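PDB 1VPK: DNA polymerase III, beta subunit from Thermotoga maritima, which probably tethers DNA polymerase to its template as a ring-shaped, head-to-tail homodimeric sliding clamp closed around DNA, giving the enzyme its processivity. Local coordinates for residues T16-T19 / L20-K23; V213-V216 / L217-T221; F252-Y255 / K256-I259. All coordinates share one frame; numbering follows the deposited sequence.

Contact 1 (T16-T19 / L20-K23); sequences TVTT and LELK
With chi1 at 64°, T18 tucks its OG1 between its own backbone N and carbonyl carbon, which turns the hydroxyl toward the amide of E21. E21 has CG anti to its N (chi1 176°), which sets CG against V17; the bend at chi2 then carries the carboxylate onward. T18 is the N-cap of helix 19-29: E21 N donates to T18 OG1 at 3.2 Å with an N-H...O angle of 152°, a moderately bent capping bond. The same hydroxyl oxygen lies 3.1 Å from E21 CB, so the cap and the first turn meet closely. Behind it the main-chain bonds of the helix begin, L22 N to T18 O at 3.2 Å and K23 N to T19 O at 2.9 Å, both close to straight.

One residue before the cap, the branches of V17 lie across the first turn. CG2 meets E21 CG at 3.7 Å, the two side chains crossing at about a right angle, while CG1 reaches L22 CB at 4.2 Å. E21 thus passes its aliphatic part over a valine methyl and carries its carboxylate beyond, where OE2 forms a salt bridge with K25 and accepts from the backbone N of N70. The hydroxyl of T19 turns out of this contact to D96 O and to T99 at the start of strand 98-104.

The chemistry is that of a strand-to-helix switch in the N-terminal clamp domain: the T18 hydroxyl and the carbonyls of T18 and T19 take up the amides of E21, L22 and K23, a valine closes the apolar side, and the E21 carboxylate, near the N-terminal end of the helix, is probably further stabilised by the helix dipole.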
loop_
_atom_site.group_PDB
_atom_site.type_symbol
_atom_site.label_atom_id
_atom_site.label_comp_id
_atom_site.label_asym_id
_atom_site.label_seq_id
_atom_site.Cartn_x
_atom_site.Cartn_y
_atom_site.Cartn_z
ATOM N N THR A 16 23.865 -27.364 6.332
ATOM C CA THR A 16 22.529 -27.536 6.916
ATOM C C THR A 16 22.301 -26.455 7.961
ATOM O O THR A 16 23.099 -26.287 8.884
ATOM C CB THR A 16 22.354 -28.937 7.529
ATOM O OG1 THR A 16 22.672 -29.888 6.513
ATOM C CG2 THR A 16 20.927 -29.159 7.994
ATOM N N VAL A 17 21.220 -25.691 7.786
ATOM C CA VAL A 17 20.922 -24.542 8.668
ATOM C C VAL A 17 19.392 -24.433 8.871
ATOM O O VAL A 17 18.623 -24.818 7.996
ATOM C CB VAL A 17 21.505 -23.233 8.021
ATOM C CG1 VAL A 17 20.903 -22.994 6.692
ATOM C CG2 VAL A 17 21.350 -21.971 8.980
ATOM N N THR A 18 18.945 -23.907 9.996
ATOM C CA THR A 18 17.526 -23.702 10.171
ATOM C C THR A 18 17.155 -22.588 9.252
ATOM O O THR A 18 17.963 -21.693 8.975
ATOM C CB THR A 18 17.141 -23.274 11.595
ATOM O OG1 THR A 18 17.718 -21.994 11.857
ATOM C CG2 THR A 18 17.620 -24.321 12.616
ATOM N N THR A 19 15.925 -22.660 8.751
ATOM C CA THR A 19 15.443 -21.674 7.789
ATOM C C THR A 19 15.321 -20.284 8.429
ATOM O O THR A 19 15.654 -19.274 7.834
ATOM C CB THR A 19 14.119 -22.127 7.248
ATOM O OG1 THR A 19 14.329 -23.382 6.597
ATOM C CG2 THR A 19 13.581 -21.126 6.281
ATOM N N LEU A 20 14.876 -20.260 9.659
ATOM C CA LEU A 20 14.784 -19.026 10.437
ATOM C C LEU A 20 16.141 -18.295 10.559
ATOM O O LEU A 20 16.210 -17.048 10.384
ATOM C CB LEU A 20 14.184 -19.370 11.807
ATOM C CG LEU A 20 13.876 -18.156 12.664
ATOM C CD1 LEU A 20 12.823 -17.227 11.990
ATOM C CD2 LEU A 20 13.405 -18.636 14.020
ATOM N N GLU A 21 17.217 -19.055 10.805
ATOM C CA GLU A 21 18.586 -18.484 10.866
ATOM C C GLU A 21 19.035 -17.892 9.540
ATOM O O GLU A 21 19.567 -16.780 9.505
ATOM C CB GLU A 21 19.583 -19.536 11.313
ATOM C CG GLU A 21 21.041 -19.094 11.324
ATOM C CD GLU A 21 21.400 -17.980 12.309
ATOM O OE1 GLU A 21 20.599 -17.601 13.203
ATOM O OE2 GLU A 21 22.560 -17.529 12.235
ATOM N N LEU A 22 18.877 -18.658 8.453
ATOM C CA LEU A 22 19.246 -18.193 7.156
ATOM C C LEU A 22 18.470 -16.953 6.797
ATOM O O LEU A 22 19.035 -16.010 6.238
ATOM C CB LEU A 22 19.006 -19.302 6.084
ATOM C CG LEU A 22 19.504 -19.002 4.679
ATOM C CD1 LEU A 22 21.035 -18.819 4.648
ATOM C CD2 LEU A 22 19.056 -20.123 3.696
ATOM N N LYS A 23 17.160 -16.991 6.997
ATOM C CA LYS A 23 16.288 -15.843 6.739
ATOM C C LYS A 23 16.717 -14.574 7.507
ATOM O O LYS A 23 16.807 -13.471 6.948
ATOM C CB LYS A 23 14.869 -16.213 7.146
ATOM C CG LYS A 23 13.806 -15.207 6.710
ATOM C CD LYS A 23 12.374 -15.808 6.883
ATOM C CE LYS A 23 12.000 -16.076 8.345
ATOM N NZ LYS A 23 10.566 -16.559 8.533
#

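Contact 2 (V213-V216 / L217-T221); sequences VQNV and LDNTT
L217 N and D218 N reach back four residues to V213 O (3.0 Å) and Q214 O (2.8 Å) as regular alpha-helical bonds, whereas N219 N turns to V216 O three residues back, meeting it from well above the carbonyl plane as the helix runs out.

The side chain of N219 also reaches back to the last turn. Its ND2 donates to N215 O at 2.7 Å, nearly straight at 173°, in the carbonyl plane and on a lone pair; the acceptor also lies in the plane of the N219 amide, which fixes the rotation of the amide. With chi1 at -68°, CG stands beside the backbone N and the amide folds back over the last turn. The N215 amide crosses that of N219 at a slant, their planes 64° apart. N215 spends its ND2 on T27 O and on E212 OE1, which links this helix to the end of helix 19-29; N219 itself rests on T27 and I28.

On another face, V213 and L217 lie side by side and point the same way, CG1 of V213 touching CD1 of L217 at 3.9 Å. L217 CG comes within 3.2 Å of V213 O. L217 continues onto T143 and L146 of helix 143-153, while V213 and V216 rest on M245 and T243 of strand 241-246. On the exposed side, D218 CB passes 3.4 Å from Q214 O. Past the end, T220 CG2 lies against V216 O at 3.5 Å and its OG1 accepts from E222 N.

The whole is the C-terminal end of an alpha helix, closed by an asparagine side chain, in the central domain of a beta sliding clamp, whose helices line the DNA channel of the ring.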
loop_
_atom_site.group_PDB
_atom_site.type_symbol
_atom_site.label_atom_id
_atom_site.label_comp_id
_atom_site.label_asym_id
_atom_site.label_seq_id
_atom_site.Cartn_x
_atom_site.Cartn_y
_atom_site.Cartn_z
ATOM N N VAL A 213 21.647 0.344 9.917
ATOM C CA VAL A 213 21.696 0.336 11.392
ATOM C C VAL A 213 20.331 -0.087 11.937
ATOM O O VAL A 213 20.243 -1.024 12.759
ATOM C CB VAL A 213 22.152 1.710 11.961
ATOM C CG1 VAL A 213 21.927 1.806 13.455
ATOM C CG2 VAL A 213 23.636 1.909 11.674
ATOM N N GLN A 214 19.280 0.544 11.402
ATOM C CA GLN A 214 17.921 0.285 11.815
ATOM C C GLN A 214 17.559 -1.181 11.528
ATOM O O GLN A 214 16.877 -1.851 12.317
ATOM C CB GLN A 214 16.961 1.147 11.025
ATOM C CG GLN A 214 16.669 2.495 11.544
ATOM C CD GLN A 214 15.368 3.008 10.929
ATOM O OE1 GLN A 214 15.257 3.132 9.696
ATOM N NE2 GLN A 214 14.374 3.256 11.769
ATOM N N ASN A 215 17.987 -1.665 10.371
ATOM C CA ASN A 215 17.708 -3.036 9.946
ATOM C C ASN A 215 18.323 -4.032 10.931
ATOM O O ASN A 215 17.705 -5.030 11.334
ATOM C CB ASN A 215 18.295 -3.246 8.544
ATOM C CG ASN A 215 17.917 -4.557 7.954
ATOM O OD1 ASN A 215 16.746 -4.927 7.944
ATOM N ND2 ASN A 215 18.901 -5.270 7.428
ATOM N N VAL A 216 19.558 -3.745 11.314
ATOM C CA VAL A 216 20.276 -4.556 12.305
ATOM C C VAL A 216 19.505 -4.613 13.656
ATOM O O VAL A 216 19.173 -5.710 14.177
ATOM C CB VAL A 216 21.720 -3.999 12.524
ATOM C CG1 VAL A 216 22.385 -4.661 13.709
ATOM C CG2 VAL A 216 22.542 -4.268 11.312
ATOM N N LEU A 217 19.155 -3.438 14.138
ATOM C CA LEU A 217 18.476 -3.282 15.433
ATOM C C LEU A 217 17.103 -3.935 15.428
ATOM O O LEU A 217 16.704 -4.560 16.423
ATOM C CB LEU A 217 18.360 -1.805 15.794
ATOM C CG LEU A 217 19.654 -1.017 15.942
ATOM C CD1 LEU A 217 19.387 0.457 16.094
ATOM C CD2 LEU A 217 20.521 -1.515 17.105
ATOM N N ASP A 218 16.369 -3.788 14.321
ATOM C CA ASP A 218 15.058 -4.404 14.200
ATOM C C ASP A 218 15.165 -5.903 14.094
ATOM O O ASP A 218 14.166 -6.563 14.322
ATOM C CB ASP A 218 14.227 -3.837 13.024
ATOM C CG ASP A 218 13.846 -2.330 13.215
ATOM O OD1 ASP A 218 13.793 -1.829 14.374
ATOM O OD2 ASP A 218 13.606 -1.639 12.188
ATOM N N ASN A 219 16.349 -6.453 13.808
ATOM C CA ASN A 219 16.502 -7.895 13.640
ATOM C C ASN A 219 17.477 -8.580 14.563
ATOM O O ASN A 219 17.895 -9.693 14.299
ATOM C CB ASN A 219 16.856 -8.213 12.174
ATOM C CG ASN A 219 15.733 -7.924 11.263
ATOM O OD1 ASN A 219 14.849 -8.727 11.105
ATOM N ND2 ASN A 219 15.727 -6.763 10.696
ATOM N N THR A 220 17.839 -7.946 15.661
ATOM C CA THR A 220 18.588 -8.647 16.699
ATOM C C THR A 220 17.731 -8.825 17.970
ATOM O O THR A 220 16.943 -7.962 18.343
ATOM C CB THR A 220 19.963 -7.983 17.017
ATOM O OG1 THR A 220 20.635 -8.746 18.028
ATOM C CG2 THR A 220 19.804 -6.613 17.522
ATOM N N THR A 221 17.894 -9.960 18.620
ATOM C CA THR A 221 17.219 -10.192 19.885
ATOM C C THR A 221 18.174 -9.906 21.036
ATOM O O THR A 221 17.813 -10.099 22.191
ATOM C CB THR A 221 16.672 -11.636 19.981
ATOM O OG1 THR A 221 17.757 -12.562 20.144
ATOM C CG2 THR A 221 15.875 -11.999 18.703
#

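Contact 3 (F252-Y255 / K256-I259); sequences FPDY and KRVI
Y255 forms the packed half of this contact. K256 CG lies over one face of its ring, 4.0 Å from the centroid in a CH-pi contact, and CE continues to Y255 OH at 3.3 Å. I259 CD1 comes to the ring edge, 3.8 Å from Y255 CD1, the two side chains running side by side. With chi1 at 65° the ring stands between its own N and carbonyl carbon, directed into the fold, where OH bonds to E172 and R179.

The outer half is looser and polar. D254 and R257 are exposed and cross at about a right angle; R257 NE bridges to D254 OD2 at 3.1 Å, meeting it from above the carboxylate plane. In the backbone, R257 N bonds to D254 O and V258 N to Y255 O, three residues back, as a 3-10 turn demands. Cutting Y255 back to an alanine would probably open a gap between K256 and I259 and leave E172 and R179 without their shared hydroxyl.

The turn lies in the loop between strands 241-246 and 265-270, with Y255 against strands 177-183 and 187-194, and V258 and I259 against I371 of strand 368-372.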
loop_
_atom_site.group_PDB
_atom_site.type_symbol
_atom_site.label_atom_id
_atom_site.label_comp_id
_atom_site.label_asym_id
_atom_site.label_seq_id
_atom_site.Cartn_x
_atom_site.Cartn_y
_atom_site.Cartn_z
ATOM N N PHE A 252 28.511 18.444 9.326
ATOM C CA PHE A 252 27.086 18.579 9.611
ATOM C C PHE A 252 26.876 20.046 10.057
ATOM O O PHE A 252 27.718 20.565 10.766
ATOM C CB PHE A 252 26.667 17.575 10.692
ATOM C CG PHE A 252 25.198 17.492 10.898
ATOM C CD1 PHE A 252 24.384 16.935 9.925
ATOM C CD2 PHE A 252 24.612 17.996 12.050
ATOM C CE1 PHE A 252 23.011 16.882 10.097
ATOM C CE2 PHE A 252 23.252 17.953 12.239
ATOM C CZ PHE A 252 22.437 17.381 11.269
ATOM N N PRO A 253 25.799 20.724 9.596
ATOM C CA PRO A 253 25.540 22.133 9.970
ATOM C C PRO A 253 25.498 22.374 11.461
ATOM O O PRO A 253 25.190 21.464 12.237
ATOM C CB PRO A 253 24.142 22.400 9.446
ATOM C CG PRO A 253 23.879 21.393 8.465
ATOM C CD PRO A 253 24.758 20.204 8.704
ATOM N N ASP A 254 25.768 23.616 11.846
ATOM C CA ASP A 254 25.662 24.044 13.234
ATOM C C ASP A 254 24.188 24.239 13.579
ATOM O O ASP A 254 23.674 25.346 13.633
ATOM C CB ASP A 254 26.472 25.336 13.453
ATOM C CG ASP A 254 26.643 25.665 14.917
ATOM O OD1 ASP A 254 26.120 24.910 15.768
ATOM O OD2 ASP A 254 27.287 26.680 15.221
ATOM N N TYR A 255 23.524 23.115 13.809
ATOM C CA TYR A 255 22.077 23.041 13.893
ATOM C C TYR A 255 21.537 23.811 15.107
ATOM O O TYR A 255 20.409 24.301 15.093
ATOM C CB TYR A 255 21.629 21.569 13.919
ATOM C CG TYR A 255 22.093 20.824 15.142
ATOM C CD1 TYR A 255 21.327 20.814 16.304
ATOM C CD2 TYR A 255 23.315 20.155 15.156
ATOM C CE1 TYR A 255 21.772 20.167 17.452
ATOM C CE2 TYR A 255 23.763 19.528 16.298
ATOM C CZ TYR A 255 22.972 19.519 17.424
ATOM O OH TYR A 255 23.383 18.879 18.543
ATOM N N LYS A 256 22.354 23.938 16.144
ATOM C CA LYS A 256 21.953 24.629 17.364
ATOM C C LYS A 256 21.465 26.076 17.095
ATOM O O LYS A 256 20.600 26.579 17.793
ATOM C CB LYS A 256 23.100 24.596 18.384
ATOM C CG LYS A 256 23.412 23.153 18.897
ATOM C CD LYS A 256 24.919 22.875 19.180
ATOM C CE LYS A 256 25.126 21.467 19.727
ATOM N NZ LYS A 256 26.497 20.948 19.527
ATOM N N ARG A 257 21.943 26.689 16.018
ATOM C CA ARG A 257 21.464 28.033 15.661
ATOM C C ARG A 257 20.007 28.100 15.202
ATOM O O ARG A 257 19.441 29.168 15.152
ATOM C CB ARG A 257 22.349 28.621 14.567
ATOM C CG ARG A 257 23.816 28.805 14.948
ATOM C CD ARG A 257 24.625 28.645 13.715
ATOM N NE ARG A 257 26.010 29.093 13.811
ATOM C CZ ARG A 257 26.394 30.357 13.628
ATOM N NH1 ARG A 257 25.509 31.334 13.370
ATOM N NH2 ARG A 257 27.684 30.656 13.738
ATOM N N VAL A 258 19.390 26.983 14.846
ATOM C CA VAL A 258 17.963 27.020 14.543
ATOM C C VAL A 258 17.078 26.571 15.707
ATOM O O VAL A 258 15.841 26.535 15.585
ATOM C CB VAL A 258 17.635 26.192 13.278
ATOM C CG1 VAL A 258 18.625 26.545 12.180
ATOM C CG2 VAL A 258 17.635 24.637 13.545
ATOM N N ILE A 259 17.698 26.152 16.804
ATOM C CA ILE A 259 16.939 25.779 17.984
ATOM C C ILE A 259 16.821 27.036 18.849
ATOM O O ILE A 259 17.800 27.444 19.437
ATOM C CB ILE A 259 17.617 24.652 18.749
ATOM C CG1 ILE A 259 17.773 23.437 17.827
ATOM C CG2 ILE A 259 16.835 24.311 20.033
ATOM C CD1 ILE A 259 18.525 22.353 18.448
#

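Overall arrangement
The three contacts are all local turns of the chain, set along one clamp subunit. Contacts 1 and 2 are partly buried and deal with opposite ends of helices: 16-23 opens one in the N-terminal domain, 213-221 closes one in the central domain. Their centres lie about 17 Å apart, and helix 19-29, begun in contact 1, is touched at its far end by N215 and N219 of contact 2. Contact 3 is a surface turn in the loop between strands 241-246 and 265-270, its centre about 46 Å from that of contact 1, across the chain's centre. Capping by neutral side chains marks the first two; a salt bridge and an aromatic ring mark the third.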